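Local structure of SIS domain protein (3FXA) at residues Asn68-Pro73 against Val172-Tyr177; Val35-Lys40 against Ala165-Val170. The protein is a putative sugar-phosphate isomerase built on a SIS domain, and probably binds phosphorylated sugars as many SIS-domain proteins do. All coordinates share one frame; numbering follows the deposited sequence.

Overall arrangement
After helices 4-23 and 25-28 the chain enters helix 31-43, whose residues 35-40 wait for a partner 125 residues further on. It then runs through the first strand, 48-51, and helix 55-69 to the turn at 68-73, builds the rest of the parallel sheet, and returns in helix 157-177. There 165-170 closes contact 2 and, directly after, 172-177 closes contact 1, so the two loops cross. Both contacts use helix 157-177, tying helix 31-43 and the end of helix 55-69 to it. Their centres lie about 10 Å apart, and Leu174 CD2 of contact 1 packs 3.2 Å from Val38 O of contact 2.

Contact 1: Asn68-Pro73 against Val172-Tyr177; sequences NCIERP and VCLMTY
The backbones of 68-73 and 172-177 come closest at Ile70 and Met175, with CA atoms 6.7 Å apart, where a helix end meets the side of another helix. Helix 55-69 finishes here in a Schellman motif: Glu71, with positive phi, is its C-prime residue, Arg72 N bonds back to Phe67 O, and Glu71 N reaches Asn68 O at 3.0 Å. The chain then turns toward strand 74-76, making this the helix-to-strand connection of the parallel α/β fold of the SIS domain, packed against the C-terminal part of helix 157-177.

Ile70, the residue just ahead of the C-prime position, carries the contact. Its CB points at the helix, and its two branches divide the partners between them. CG1 sits between the backbone N and the carbonyl carbon (chi1 67°) and sends CD1 to Leu174, 3.5 Å from Leu174 CB and 4.0 Å from Leu174 CD1. The other branch, CG2, serves Met175, deposited as selenomethionine. Both partner side chains lie nearly perpendicular to that of Ile70, and all three residues are buried.

Leu174 also packs on Val38 and Ile41 of helix 31-43, so the turn after helix 55-69 and two helices share this apolar cluster, while Met175 also packs on Phe152 of the second subunit. The polar ends nearby turn elsewhere. Arg72 NH2 bonds to Ile41 O, and Glu71 forms a salt bridge with Lys118 of the third subunit, so the turn lies close to two subunit interfaces. On the Met175 side, chi1 of -67° sets CG beside the backbone N: Met175 CG lies 3.5 Å from Ile70 CG2, and Met175 SE stands 4.0 Å from that same methyl.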
loop_
_atom_site.group_PDB
_atom_site.type_symbol
_atom_site.label_atom_id
_atom_site.label_comp_id
_atom_site.label_asym_id
_atom_site.label_seq_id
_atom_site.Cartn_x
_atom_site.Cartn_y
_atom_site.Cartn_z
ATOM N N ASN A 68 -8.234 12.865 4.374
ATOM C CA ASN A 68 -9.316 12.448 3.465
ATOM C C ASN A 68 -10.673 12.397 4.137
ATOM O O ASN A 68 -11.659 12.868 3.575
ATOM C CB ASN A 68 -9.005 11.145 2.732
ATOM C CG ASN A 68 -7.949 11.327 1.676
ATOM O OD1 ASN A 68 -8.056 12.226 0.840
ATOM N ND2 ASN A 68 -6.948 10.462 1.662
ATOM N N CYS A 69 -10.715 11.905 5.375
ATOM C CA CYS A 69 -11.956 11.849 6.124
ATOM C C CYS A 69 -12.649 13.199 6.317
ATOM O O CYS A 69 -13.875 13.230 6.420
ATOM C CB CYS A 69 -11.737 11.190 7.487
ATOM S SG CYS A 69 -11.380 9.471 7.417
ATOM N N ILE A 70 -11.859 14.290 6.345
ATOM C CA ILE A 70 -12.389 15.640 6.518
ATOM C C ILE A 70 -12.372 16.455 5.213
ATOM O O ILE A 70 -12.294 17.692 5.226
ATOM C CB ILE A 70 -11.720 16.404 7.675
ATOM C CG1 ILE A 70 -10.252 16.725 7.416
ATOM C CG2 ILE A 70 -11.896 15.625 8.966
ATOM C CD1 ILE A 70 -9.813 18.065 8.069
ATOM N N GLU A 71 -12.468 15.755 4.077
ATOM C CA GLU A 71 -12.506 16.398 2.760
ATOM C C GLU A 71 -11.290 17.279 2.444
ATOM O O GLU A 71 -11.447 18.376 1.888
ATOM C CB GLU A 71 -13.853 17.119 2.557
ATOM C CG GLU A 71 -14.980 16.185 2.216
ATOM C CD GLU A 71 -14.922 15.677 0.765
ATOM O OE1 GLU A 71 -14.402 16.409 -0.129
ATOM O OE2 GLU A 71 -15.428 14.567 0.521
ATOM N N ARG A 72 -10.115 16.830 2.898
ATOM C CA ARG A 72 -8.833 17.445 2.564
ATOM C C ARG A 72 -8.082 16.351 1.799
ATOM O O ARG A 72 -7.394 15.508 2.414
ATOM C CB ARG A 72 -8.052 17.934 3.791
ATOM C CG ARG A 72 -8.786 19.018 4.587
ATOM C CD ARG A 72 -9.443 19.979 3.633
ATOM N NE ARG A 72 -8.593 21.001 3.076
ATOM C CZ ARG A 72 -8.922 21.705 1.995
ATOM N NH1 ARG A 72 -10.058 21.464 1.350
ATOM N NH2 ARG A 72 -8.107 22.630 1.545
ATOM N N PRO A 73 -8.239 16.309 0.435
ATOM C CA PRO A 73 -7.558 15.261 -0.343
ATOM C C PRO A 73 -6.097 15.110 0.034
ATOM O O PRO A 73 -5.386 16.124 0.171
ATOM C CB PRO A 73 -7.658 15.740 -1.784
ATOM C CG PRO A 73 -8.571 16.852 -1.803
ATOM C CD PRO A 73 -9.034 17.183 -0.451
ATOM N N VAL A 172 -8.841 17.717 13.711
ATOM C CA VAL A 172 -10.041 17.983 14.501
ATOM C C VAL A 172 -10.324 19.492 14.468
ATOM O O VAL A 172 -11.473 19.891 14.248
ATOM C CB VAL A 172 -9.906 17.475 15.943
ATOM C CG1 VAL A 172 -11.063 17.968 16.802
ATOM C CG2 VAL A 172 -9.856 15.941 15.986
ATOM N N CYS A 173 -9.276 20.306 14.651
ATOM C CA CYS A 173 -9.398 21.770 14.570
ATOM C C CYS A 173 -9.950 22.214 13.212
ATOM O O CYS A 173 -10.856 23.071 13.168
ATOM C CB CYS A 173 -8.099 22.472 14.887
ATOM S SG CYS A 173 -8.369 24.219 15.069
ATOM N N LEU A 174 -9.455 21.604 12.134
ATOM C CA LEU A 174 -9.970 21.874 10.764
ATOM C C LEU A 174 -11.478 21.633 10.574
ATOM O O LEU A 174 -12.126 22.380 9.834
ATOM C CB LEU A 174 -9.145 21.101 9.688
ATOM C CG LEU A 174 -7.748 21.697 9.443
ATOM C CD1 LEU A 174 -6.844 20.685 8.701
ATOM C CD2 LEU A 174 -7.839 23.032 8.667
HETATM N N MSE A 175 -12.057 20.645 11.259
HETATM C CA MSE A 175 -13.494 20.340 11.111
HETATM C C MSE A 175 -14.342 21.544 11.518
HETATM O O MSE A 175 -15.282 21.931 10.819
HETATM C CB MSE A 175 -13.874 19.112 11.915
HETATM C CG MSE A 175 -13.241 17.831 11.379
HETATM SE SE MSE A 175 -13.438 16.302 12.569
HETATM C CE MSE A 175 -15.323 16.036 12.438
ATOM N N THR A 176 -13.940 22.156 12.626
ATOM C CA THR A 176 -14.596 23.383 13.123
ATOM C C THR A 176 -14.203 24.596 12.262
ATOM O O THR A 176 -15.089 25.382 11.864
ATOM C CB THR A 176 -14.305 23.618 14.627
ATOM O OG1 THR A 176 -14.866 22.536 15.389
ATOM C CG2 THR A 176 -14.939 24.940 15.092
ATOM N N TYR A 177 -12.904 24.746 11.957
ATOM C CA TYR A 177 -12.362 25.867 11.162
ATOM C C TYR A 177 -13.044 25.983 9.806
ATOM O O TYR A 177 -13.343 27.079 9.363
ATOM C CB TYR A 177 -10.837 25.703 10.935
ATOM C CG TYR A 177 -10.133 26.899 10.333
ATOM C CD1 TYR A 177 -10.150 27.129 8.953
ATOM C CD2 TYR A 177 -9.410 27.789 11.132
ATOM C CE1 TYR A 177 -9.492 28.232 8.394
ATOM C CE2 TYR A 177 -8.753 28.894 10.581
ATOM C CZ TYR A 177 -8.802 29.113 9.213
ATOM O OH TYR A 177 -8.155 30.209 8.710
#

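Contact 2: Val35-Lys40 against Ala165-Val170; sequences VKTVEK and ASFDAV
Helices 31-43 and 157-177 meet here with the axes of segments 35-40 and 165-170 approaching to 10.6 Å and their N-to-C directions 52° apart (signed crossing angle -52°). The nearest CA atoms, those of Val38 and Val170, are 6.0 Å from each other. This is helix-helix packing in the layer covering one face of the parallel SIS-domain sheet, and all four touching residues are buried.

Val170 points at helix 31-43 and presents one methyl, CG1, to two successive residues there. Set anti to the backbone N (chi1 168°), CG1 stands 4.1 Å from Val38 CG2 and equally far, 4.1 Å, from Thr37 CG2. The two valine side chains run past each other in opposite directions, whereas Thr37 and Val170 meet at about a right angle.

Thr37 turns its methyl into the interface and its hydroxyl back onto its own helix. OG1 hydrogen-bonds to Ala33 O one turn earlier, so this polar atom has a partner although the residue is buried. CG2 also comes within 4.1 Å of Phe167 CE2, approaching the ring obliquely. Phe167 leaves its backbone at an angle to the line of approach, and the ring swings its CE2 corner toward Thr37. That ring stacks on Phe141 of strand 139-142 and touches Val125 of strand 121-126; Thr37 itself reaches Ile123, Ile139 and Phe141. Thr37 and Phe167 thus serve both the helix pair and the sheet. At the start of segment 165-170, Ala165 O accepts a hydrogen bond from Trp15 NE1 of the second subunit.

Methyl groups and one ring carbon, with no polar link between the segments, imply an interface held by van der Waals and hydrophobic forces, the hydroxyl of Thr37 already satisfied within its own helix.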
loop_
_atom_site.group_PDB
_atom_site.type_symbol
_atom_site.label_atom_id
_atom_site.label_comp_id
_atom_site.label_asym_id
_atom_site.label_seq_id
_atom_site.Cartn_x
_atom_site.Cartn_y
_atom_site.Cartn_z
ATOM N N VAL A 35 -0.857 26.917 14.105
ATOM C CA VAL A 35 -1.839 27.811 13.491
ATOM C C VAL A 35 -1.635 27.936 11.974
ATOM O O VAL A 35 -2.605 27.804 11.205
ATOM C CB VAL A 35 -1.831 29.191 14.175
ATOM C CG1 VAL A 35 -2.703 30.181 13.386
ATOM C CG2 VAL A 35 -2.298 29.022 15.647
ATOM N N LYS A 36 -0.376 28.131 11.564
ATOM C CA LYS A 36 -0.030 28.264 10.140
ATOM C C LYS A 36 -0.408 26.997 9.380
ATOM O O LYS A 36 -0.965 27.075 8.273
ATOM C CB LYS A 36 1.447 28.603 9.908
ATOM C CG LYS A 36 1.863 30.045 10.161
ATOM C CD LYS A 36 3.179 30.320 9.399
ATOM C CE LYS A 36 3.723 31.723 9.616
ATOM N NZ LYS A 36 4.878 31.998 8.703
ATOM N N THR A 37 -0.184 25.836 10.002
ATOM C CA THR A 37 -0.536 24.561 9.375
ATOM C C THR A 37 -2.054 24.435 9.186
ATOM O O THR A 37 -2.500 24.001 8.128
ATOM C CB THR A 37 0.078 23.376 10.171
ATOM O OG1 THR A 37 1.511 23.554 10.211
ATOM C CG2 THR A 37 -0.267 22.024 9.572
ATOM N N VAL A 38 -2.846 24.785 10.206
ATOM C CA VAL A 38 -4.308 24.772 10.084
ATOM C C VAL A 38 -4.793 25.703 8.964
ATOM O O VAL A 38 -5.634 25.313 8.167
ATOM C CB VAL A 38 -5.011 25.167 11.408
ATOM C CG1 VAL A 38 -6.528 25.327 11.214
ATOM C CG2 VAL A 38 -4.639 24.142 12.525
ATOM N N GLU A 39 -4.273 26.933 8.940
ATOM C CA GLU A 39 -4.648 27.956 7.953
ATOM C C GLU A 39 -4.279 27.521 6.550
ATOM O O GLU A 39 -5.126 27.533 5.644
ATOM C CB GLU A 39 -3.962 29.296 8.272
ATOM C CG GLU A 39 -4.486 29.972 9.523
ATOM C CD GLU A 39 -3.718 31.249 9.922
ATOM O OE1 GLU A 39 -2.560 31.458 9.499
ATOM O OE2 GLU A 39 -4.277 32.044 10.692
ATOM N N LYS A 40 -3.029 27.096 6.406
ATOM C CA LYS A 40 -2.502 26.655 5.104
ATOM C C LYS A 40 -3.291 25.472 4.532
ATOM O O LYS A 40 -3.593 25.468 3.336
ATOM C CB LYS A 40 -1.023 26.291 5.205
ATOM C CG LYS A 40 -0.279 26.242 3.867
ATOM C CD LYS A 40 0.046 27.648 3.366
ATOM C CE LYS A 40 0.791 27.630 2.037
ATOM N NZ LYS A 40 0.897 29.004 1.473
ATOM N N ALA A 165 -0.749 12.286 17.044
ATOM C CA ALA A 165 -1.544 13.175 17.907
ATOM C C ALA A 165 -1.464 14.637 17.488
ATOM O O ALA A 165 -2.485 15.354 17.515
ATOM C CB ALA A 165 -1.107 13.045 19.352
ATOM N N SER A 166 -0.264 15.099 17.103
ATOM C CA SER A 166 -0.093 16.475 16.621
ATOM C C SER A 166 -1.037 16.783 15.441
ATOM O O SER A 166 -1.795 17.730 15.474
ATOM C CB SER A 166 1.350 16.762 16.230
ATOM O OG SER A 166 2.236 16.691 17.322
ATOM N N PHE A 167 -1.042 15.911 14.440
ATOM C CA PHE A 167 -1.922 16.110 13.281
ATOM C C PHE A 167 -3.397 15.764 13.569
ATOM O O PHE A 167 -4.287 16.370 12.968
ATOM C CB PHE A 167 -1.338 15.476 12.001
ATOM C CG PHE A 167 -0.201 16.272 11.440
ATOM C CD1 PHE A 167 1.083 16.072 11.901
ATOM C CD2 PHE A 167 -0.425 17.304 10.522
ATOM C CE1 PHE A 167 2.170 16.843 11.405
ATOM C CE2 PHE A 167 0.633 18.085 10.035
ATOM C CZ PHE A 167 1.932 17.859 10.464
ATOM N N ASP A 168 -3.672 14.861 14.516
ATOM C CA ASP A 168 -5.061 14.593 14.925
ATOM C C ASP A 168 -5.682 15.918 15.393
ATOM O O ASP A 168 -6.790 16.229 15.022
ATOM C CB ASP A 168 -5.151 13.529 16.053
ATOM C CG ASP A 168 -4.943 12.106 15.557
ATOM O OD1 ASP A 168 -5.101 11.849 14.358
ATOM O OD2 ASP A 168 -4.641 11.218 16.393
ATOM N N ALA A 169 -4.916 16.688 16.165
ATOM C CA ALA A 169 -5.370 17.991 16.688
ATOM C C ALA A 169 -5.576 18.974 15.540
ATOM O O ALA A 169 -6.597 19.654 15.481
ATOM C CB ALA A 169 -4.400 18.543 17.731
ATOM N N VAL A 170 -4.617 19.031 14.623
ATOM C CA VAL A 170 -4.752 19.874 13.434
ATOM C C VAL A 170 -6.044 19.521 12.695
ATOM O O VAL A 170 -6.869 20.420 12.383
ATOM C CB VAL A 170 -3.495 19.757 12.517
ATOM C CG1 VAL A 170 -3.724 20.380 11.123
ATOM C CG2 VAL A 170 -2.295 20.342 13.215
#